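Local coordinates for protein F420-reducing hydrogenase, subunit beta (Methanothermobacter marburgensis, PDB 4OMF) that probably passes electrons through its FAD and iron-sulfur cluster to coenzyme F420, as the beta subunit of the F420-reducing hydrogenase, at residues Met161-Lys165 with Gly166-Val170; Thr178-Leu181 with Lys182-His185; Pro249-Gly252 with Leu253-Leu257. All coordinates share one frame; numbering follows the deposited sequence.

Contact 1 of 3, residues Met161-Lys165 with Gly166-Val170; sequences MDIGK and GKFWV
Trp169 and Gly164 are joined by the one side-chain hydrogen bond that crosses this hairpin: the indole NE1 gives its N-H to Gly164 O at 2.9 Å and an almost straight 177°, with the acceptor in the ring plane. Trp169 CG stands beside its own backbone N (chi1 -53°), which lays the indole diagonally towards the turn. Gly164 O is thus gripped twice, because Lys167 N reaches it from the opposite face of the carbonyl plane. Gly164 N returns a bond to Lys167 O. Further from the turn, Asp162 and Trp169 form a second hydrogen-bonded pair, Trp169 N to Asp162 O at 2.7 Å and Asp162 N to Trp169 O at 3.0 Å. The non-hydrogen-bonded pairs add CA-H...O contacts, Met161 CA to Trp169 O at 3.3 Å and Ile163 CA to Lys167 O at 3.5 Å.

Apolar packing lies on the face of Ile163 and Phe168. Ile163 CG1 rests 3.6 Å from Phe168 CD1 while Ile163 CD1 lies in the ring plane at its edge; Met161 CB is looser, and helix 140-150 covers this face, Phe146 meeting the Phe168 ring edge-to-face. On the other face, aliphatic carbons meet Trp169: Lys167 CD sits over one face of the indole, near its rim, and Asp162 CB meets Trp169 CB at 4.1 Å.

Asp162 OD1 takes weak hydrogen bonds from Ile163 N and from Gln24 NE2, and the side chain lies about 5 Å from the bound FAD. Lys165 and Gly166, both at positive phi, complete the bend. The whole is a beta hairpin whose two-residue loop, Lys165-Gly166, is a type I' turn, forming two strands of a three-stranded antiparallel sheet beside the flavin.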
loop_
_atom_site.group_PDB
_atom_site.type_symbol
_atom_site.label_atom_id
_atom_site.label_comp_id
_atom_site.label_asym_id
_atom_site.label_seq_id
_atom_site.Cartn_x
_atom_site.Cartn_y
_atom_site.Cartn_z
ATOM N N MET C 161 -0.157 -35.714 16.979
ATOM C CA MET C 161 0.320 -36.060 15.642
ATOM C C MET C 161 1.830 -36.297 15.717
ATOM O O MET C 161 2.498 -35.791 16.620
ATOM C CB MET C 161 -0.035 -34.975 14.612
ATOM C CG MET C 161 0.461 -33.566 14.950
ATOM S SD MET C 161 -0.104 -32.336 13.729
ATOM C CE MET C 161 -1.885 -32.489 13.840
ATOM N N ASP C 162 2.354 -37.079 14.777
ATOM C CA ASP C 162 3.769 -37.455 14.799
ATOM C C ASP C 162 4.201 -37.842 13.388
ATOM O O ASP C 162 3.384 -38.257 12.563
ATOM C CB ASP C 162 3.991 -38.623 15.769
ATOM C CG ASP C 162 5.411 -38.677 16.318
ATOM O OD1 ASP C 162 6.237 -37.824 15.922
ATOM O OD2 ASP C 162 5.685 -39.567 17.156
ATOM N N ILE C 163 5.486 -37.685 13.108
ATOM C CA ILE C 163 6.052 -38.082 11.823
ATOM C C ILE C 163 7.275 -38.927 12.124
ATOM O O ILE C 163 8.067 -38.589 12.999
ATOM C CB ILE C 163 6.424 -36.853 10.954
ATOM C CG1 ILE C 163 5.152 -36.148 10.478
ATOM C CG2 ILE C 163 7.329 -37.268 9.779
ATOM C CD1 ILE C 163 5.369 -34.862 9.686
ATOM N N GLY C 164 7.411 -40.050 11.436
ATOM C CA GLY C 164 8.540 -40.932 11.667
ATOM C C GLY C 164 8.329 -42.285 11.040
ATOM O O GLY C 164 7.196 -42.676 10.735
ATOM N N LYS C 165 9.432 -43.004 10.837
ATOM C CA LYS C 165 9.407 -44.335 10.256
ATOM C C LYS C 165 8.566 -44.407 8.974
ATOM O O LYS C 165 7.833 -45.370 8.747
ATOM C CB LYS C 165 8.894 -45.342 11.291
ATOM C CG LYS C 165 9.680 -45.291 12.602
ATOM C CD LYS C 165 9.340 -46.457 13.520
ATOM C CE LYS C 165 9.890 -46.236 14.933
ATOM N NZ LYS C 165 9.198 -45.129 15.676
ATOM N N GLY C 166 8.688 -43.376 8.147
ATOM C CA GLY C 166 8.083 -43.371 6.834
ATOM C C GLY C 166 6.608 -43.017 6.817
ATOM O O GLY C 166 5.967 -43.151 5.785
ATOM N N LYS C 167 6.076 -42.552 7.948
ATOM C CA LYS C 167 4.631 -42.317 8.057
ATOM C C LYS C 167 4.304 -41.023 8.761
ATOM O O LYS C 167 5.097 -40.524 9.558
ATOM C CB LYS C 167 3.949 -43.470 8.808
ATOM C CG LYS C 167 4.140 -44.842 8.185
ATOM C CD LYS C 167 3.572 -45.938 9.074
ATOM C CE LYS C 167 3.904 -47.316 8.520
ATOM N NZ LYS C 167 3.269 -48.375 9.345
ATOM N N PHE C 168 3.129 -40.490 8.437
ATOM C CA PHE C 168 2.457 -39.446 9.211
ATOM C C PHE C 168 1.478 -40.172 10.130
ATOM O O PHE C 168 0.730 -41.027 9.662
ATOM C CB PHE C 168 1.734 -38.480 8.265
ATOM C CG PHE C 168 1.052 -37.329 8.946
ATOM C CD1 PHE C 168 1.755 -36.176 9.254
ATOM C CD2 PHE C 168 -0.301 -37.380 9.224
ATOM C CE1 PHE C 168 1.118 -35.098 9.872
ATOM C CE2 PHE C 168 -0.940 -36.312 9.850
ATOM C CZ PHE C 168 -0.226 -35.180 10.176
ATOM N N TRP C 169 1.513 -39.858 11.427
ATOM C CA TRP C 169 0.717 -40.557 12.436
ATOM C C TRP C 169 -0.299 -39.646 13.125
ATOM O O TRP C 169 0.042 -38.530 13.548
ATOM C CB TRP C 169 1.621 -41.143 13.526
ATOM C CG TRP C 169 2.752 -42.003 13.046
ATOM C CD1 TRP C 169 3.866 -41.594 12.370
ATOM C CD2 TRP C 169 2.905 -43.410 13.265
ATOM N NE1 TRP C 169 4.687 -42.673 12.121
ATOM C CE2 TRP C 169 4.117 -43.800 12.655
ATOM C CE3 TRP C 169 2.118 -44.384 13.884
ATOM C CZ2 TRP C 169 4.576 -45.124 12.669
ATOM C CZ3 TRP C 169 2.568 -45.703 13.894
ATOM C CH2 TRP C 169 3.787 -46.059 13.282
ATOM N N VAL C 170 -1.522 -40.133 13.302
ATOM C CA VAL C 170 -2.464 -39.403 14.150
ATOM C C VAL C 170 -3.011 -40.340 15.211
ATOM O O VAL C 170 -3.399 -41.452 14.924
ATOM C CB VAL C 170 -3.617 -38.736 13.334
ATOM C CG1 VAL C 170 -3.051 -37.909 12.173
ATOM C CG2 VAL C 170 -4.574 -39.734 12.802
#

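Contact 2 of 3, residues Thr178-Leu181 with Lys182-His185; sequences TLPL and KETH
Thr184 holds Leu181 O with two bonds, and this is the tight heart of the turn. Its hydroxyl OG1 donates at 2.7 Å in the plane of the carbonyl, while its backbone N comes from above that plane at 2.8 Å. The hydroxyl reaches there because OG1 lies between the backbone N and the carbonyl carbon (chi1 68°), which folds the side chain back over the preceding turn. Beside it, Glu183 N bonds to Pro180 O at 2.9 Å, again from above the carbonyl plane. Thr184 is buried against Phe146 and Phe138.

The Glu183 carboxylate is turned back over the strand end: OE1 lies 3.3 Å from Pro180 CD and OE2 3.6 Å from Leu179 CD2. OE2 is also in a salt bridge with Lys150 of helix 140-150.

The solvent side is looser. Lys182 is exposed, its extended chain passing beside the Pro180 ring without close contact. One face of the exposed His185 ring lies over Lys182 CA, and its ND1 is 3.8 Å from Leu181 O. His185 O accepts a hydrogen bond from a basic side chain of a neighbouring protein chain. Strand 176-180 thus runs into a short 3-10 turn, its threonine hydroxyl bonded three residues back.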
loop_
_atom_site.group_PDB
_atom_site.type_symbol
_atom_site.label_atom_id
_atom_site.label_comp_id
_atom_site.label_asym_id
_atom_site.label_seq_id
_atom_site.Cartn_x
_atom_site.Cartn_y
_atom_site.Cartn_z
ATOM N N THR C 178 -2.569 -43.887 10.143
ATOM C CA THR C 178 -1.358 -43.436 9.454
ATOM C C THR C 178 -1.542 -43.269 7.950
ATOM O O THR C 178 -2.455 -43.844 7.339
ATOM C CB THR C 178 -0.170 -44.412 9.679
ATOM O OG1 THR C 178 -0.471 -45.674 9.074
ATOM C CG2 THR C 178 0.096 -44.632 11.167
ATOM N N LEU C 179 -0.643 -42.477 7.379
ATOM C CA LEU C 179 -0.490 -42.287 5.945
ATOM C C LEU C 179 0.987 -42.489 5.619
ATOM O O LEU C 179 1.844 -42.114 6.419
ATOM C CB LEU C 179 -0.910 -40.872 5.511
ATOM C CG LEU C 179 -2.363 -40.443 5.564
ATOM C CD1 LEU C 179 -2.466 -38.950 5.247
ATOM C CD2 LEU C 179 -3.215 -41.258 4.595
ATOM N N PRO C 180 1.294 -43.055 4.441
ATOM C CA PRO C 180 2.706 -43.046 4.021
ATOM C C PRO C 180 3.194 -41.613 3.886
ATOM O O PRO C 180 2.467 -40.759 3.366
ATOM C CB PRO C 180 2.687 -43.758 2.658
ATOM C CG PRO C 180 1.359 -44.502 2.617
ATOM C CD PRO C 180 0.407 -43.710 3.462
ATOM N N LEU C 181 4.395 -41.328 4.358
ATOM C CA LEU C 181 4.849 -39.945 4.352
ATOM C C LEU C 181 4.984 -39.425 2.917
ATOM O O LEU C 181 4.756 -38.244 2.650
ATOM C CB LEU C 181 6.173 -39.830 5.099
ATOM C CG LEU C 181 6.610 -38.447 5.556
ATOM C CD1 LEU C 181 5.549 -37.804 6.422
ATOM C CD2 LEU C 181 7.919 -38.596 6.319
ATOM N N LYS C 182 5.337 -40.302 1.979
ATOM C CA LYS C 182 5.460 -39.850 0.598
ATOM C C LYS C 182 4.115 -39.340 0.075
ATOM O O LYS C 182 4.066 -38.579 -0.889
ATOM C CB LYS C 182 5.998 -40.957 -0.312
ATOM C CG LYS C 182 4.965 -41.930 -0.843
ATOM C CD LYS C 182 5.636 -42.959 -1.764
ATOM C CE LYS C 182 4.616 -43.885 -2.424
ATOM N NZ LYS C 182 5.261 -44.886 -3.333
ATOM N N GLU C 183 3.026 -39.754 0.713
ATOM C CA GLU C 183 1.707 -39.288 0.315
ATOM C C GLU C 183 1.509 -37.803 0.671
ATOM O O GLU C 183 0.581 -37.164 0.172
ATOM C CB GLU C 183 0.634 -40.161 0.970
ATOM C CG GLU C 183 -0.747 -40.059 0.370
ATOM C CD GLU C 183 -1.646 -41.202 0.808
ATOM O OE1 GLU C 183 -1.153 -42.343 0.899
ATOM O OE2 GLU C 183 -2.839 -40.953 1.069
ATOM N N THR C 184 2.375 -37.247 1.517
ATOM C CA THR C 184 2.234 -35.844 1.897
ATOM C C THR C 184 3.045 -34.941 0.969
ATOM O O THR C 184 2.952 -33.730 1.059
ATOM C CB THR C 184 2.697 -35.591 3.356
ATOM O OG1 THR C 184 4.120 -35.770 3.447
ATOM C CG2 THR C 184 2.003 -36.563 4.307
ATOM N N HIS C 185 3.878 -35.536 0.114
ATOM C CA HIS C 185 4.647 -34.774 -0.877
ATOM C C HIS C 185 3.789 -33.914 -1.787
ATOM O O HIS C 185 2.842 -34.399 -2.414
ATOM C CB HIS C 185 5.485 -35.722 -1.752
ATOM C CG HIS C 185 6.583 -36.411 -1.005
ATOM N ND1 HIS C 185 6.909 -36.097 0.295
ATOM C CD2 HIS C 185 7.426 -37.404 -1.376
ATOM C CE1 HIS C 185 7.907 -36.864 0.696
ATOM N NE2 HIS C 185 8.238 -37.667 -0.299
#

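Contact 3 of 3, residues Pro249-Gly252 with Leu253-Leu257; sequences PGLG and LLEKL
The flat carboxylate of Glu255 has Leu251 over one face, with Leu251 CG 3.7 Å from OE2, and Leu251 O reaches the same face obliquely. Glu255 CG stands beside its own backbone N (chi1 -65°), which carries the chain back towards the helix start and sets Glu255 CG 3.3 Å from Leu251 O. With an alanine here CB would still lie near Leu251 O, but Leu251 CG and CD2 would probably be left without the carboxylate beneath them. The Pro249 ring meets the next turn through its CG corner, 3.6 Å from Leu253 CD2.

Leu251 also touches Leu254, CD1 to CD2 at 4.0 Å. Leu254 is buried against Tyr133, Tyr198 and Val199, about 6 Å from the bound FAD.

Backbone bonds wind the turn: Glu255 N to Leu251 O at 2.9 Å, lying nearly along the C=O axis, and Lys256 N to Gly252 O at 3.0 Å. Leu253 N to Gly250 O is weak. Gly250 has a phi of 92°, where a side chain would jam against Pro249 O, and it follows a proline whose own preceding peptide is cis. The arrangement forms the opening turns of helix 251-275, with Gly250 at the N-cap.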
loop_
_atom_site.group_PDB
_atom_site.type_symbol
_atom_site.label_atom_id
_atom_site.label_comp_id
_atom_site.label_asym_id
_atom_site.label_seq_id
_atom_site.Cartn_x
_atom_site.Cartn_y
_atom_site.Cartn_z
ATOM N N PRO C 249 17.739 -46.037 16.623
ATOM C CA PRO C 249 18.589 -46.336 15.458
ATOM C C PRO C 249 19.967 -45.675 15.495
ATOM O O PRO C 249 20.906 -46.185 14.882
ATOM C CB PRO C 249 17.771 -45.797 14.275
ATOM C CG PRO C 249 16.791 -44.848 14.874
ATOM C CD PRO C 249 16.477 -45.387 16.223
ATOM N N GLY C 250 20.091 -44.560 16.206
ATOM C CA GLY C 250 21.391 -43.938 16.363
ATOM C C GLY C 250 21.704 -42.888 15.315
ATOM O O GLY C 250 20.838 -42.487 14.526
ATOM N N LEU C 251 22.960 -42.450 15.314
ATOM C CA LEU C 251 23.408 -41.312 14.519
ATOM C C LEU C 251 23.376 -41.554 13.005
ATOM O O LEU C 251 23.263 -40.609 12.222
ATOM C CB LEU C 251 24.826 -40.928 14.953
ATOM C CG LEU C 251 25.304 -39.500 14.710
ATOM C CD1 LEU C 251 24.311 -38.498 15.293
ATOM C CD2 LEU C 251 26.697 -39.303 15.314
ATOM N N GLY C 252 23.483 -42.815 12.597
ATOM C CA GLY C 252 23.485 -43.154 11.184
ATOM C C GLY C 252 22.221 -42.688 10.474
ATOM O O GLY C 252 22.267 -42.200 9.337
ATOM N N LEU C 253 21.082 -42.833 11.142
ATOM C CA LEU C 253 19.817 -42.456 10.524
ATOM C C LEU C 253 19.714 -40.937 10.450
ATOM O O LEU C 253 19.255 -40.393 9.456
ATOM C CB LEU C 253 18.630 -43.038 11.297
ATOM C CG LEU C 253 17.234 -42.611 10.839
ATOM C CD1 LEU C 253 16.984 -42.976 9.368
ATOM C CD2 LEU C 253 16.139 -43.189 11.742
ATOM N N LEU C 254 20.162 -40.264 11.504
ATOM C CA LEU C 254 20.160 -38.806 11.534
ATOM C C LEU C 254 21.024 -38.263 10.395
ATOM O O LEU C 254 20.608 -37.381 9.649
ATOM C CB LEU C 254 20.656 -38.287 12.893
ATOM C CG LEU C 254 20.488 -36.788 13.163
ATOM C CD1 LEU C 254 19.038 -36.347 12.991
ATOM C CD2 LEU C 254 20.980 -36.434 14.557
ATOM N N GLU C 255 22.232 -38.801 10.255
ATOM C CA GLU C 255 23.126 -38.343 9.200
ATOM C C GLU C 255 22.554 -38.647 7.814
ATOM O O GLU C 255 22.737 -37.870 6.881
ATOM C CB GLU C 255 24.503 -38.979 9.359
ATOM C CG GLU C 255 25.205 -38.534 10.644
ATOM C CD GLU C 255 26.448 -39.359 10.969
ATOM O OE1 GLU C 255 26.521 -40.539 10.561
ATOM O OE2 GLU C 255 27.347 -38.825 11.647
ATOM N N LYS C 256 21.844 -39.766 7.683
ATOM C CA LYS C 256 21.270 -40.113 6.386
ATOM C C LYS C 256 20.245 -39.062 5.979
ATOM O O LYS C 256 20.303 -38.515 4.883
ATOM C CB LYS C 256 20.607 -41.482 6.410
ATOM C CG LYS C 256 20.203 -41.965 5.014
ATOM C CD LYS C 256 18.917 -42.773 5.036
ATOM C CE LYS C 256 19.026 -43.982 5.948
ATOM N NZ LYS C 256 17.693 -44.630 6.150
ATOM N N LEU C 257 19.313 -38.783 6.879
ATOM C CA LEU C 257 18.244 -37.819 6.587
ATOM C C LEU C 257 18.791 -36.401 6.346
ATOM O O LEU C 257 18.337 -35.720 5.429
ATOM C CB LEU C 257 17.210 -37.818 7.717
ATOM C CG LEU C 257 16.493 -39.175 7.876
ATOM C CD1 LEU C 257 15.453 -39.141 8.973
ATOM C CD2 LEU C 257 15.847 -39.596 6.574
#

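How the contacts relate
From the N terminus the chain meets contact 1 first, where strands 160-164 and 167-171 close the hairpin. Strand 176-180 then comes back alongside strand 167-171, making it the middle strand of the three-stranded sheet, and contact 2 lies at the far end of 176-180, where the chain leaves the sheet. These two touch: Gly166 O to Leu181 N and Phe168 N to Leu179 O are probable hydrogen bonds between neighbouring strands, and Trp169 packs on Thr178. Contact 3 comes much later, opening helix 251-275, and touches neither; its centre is about 17 Å from that of contact 1 and about 20 Å from that of contact 2. All three follow in series, with no nesting or crossing.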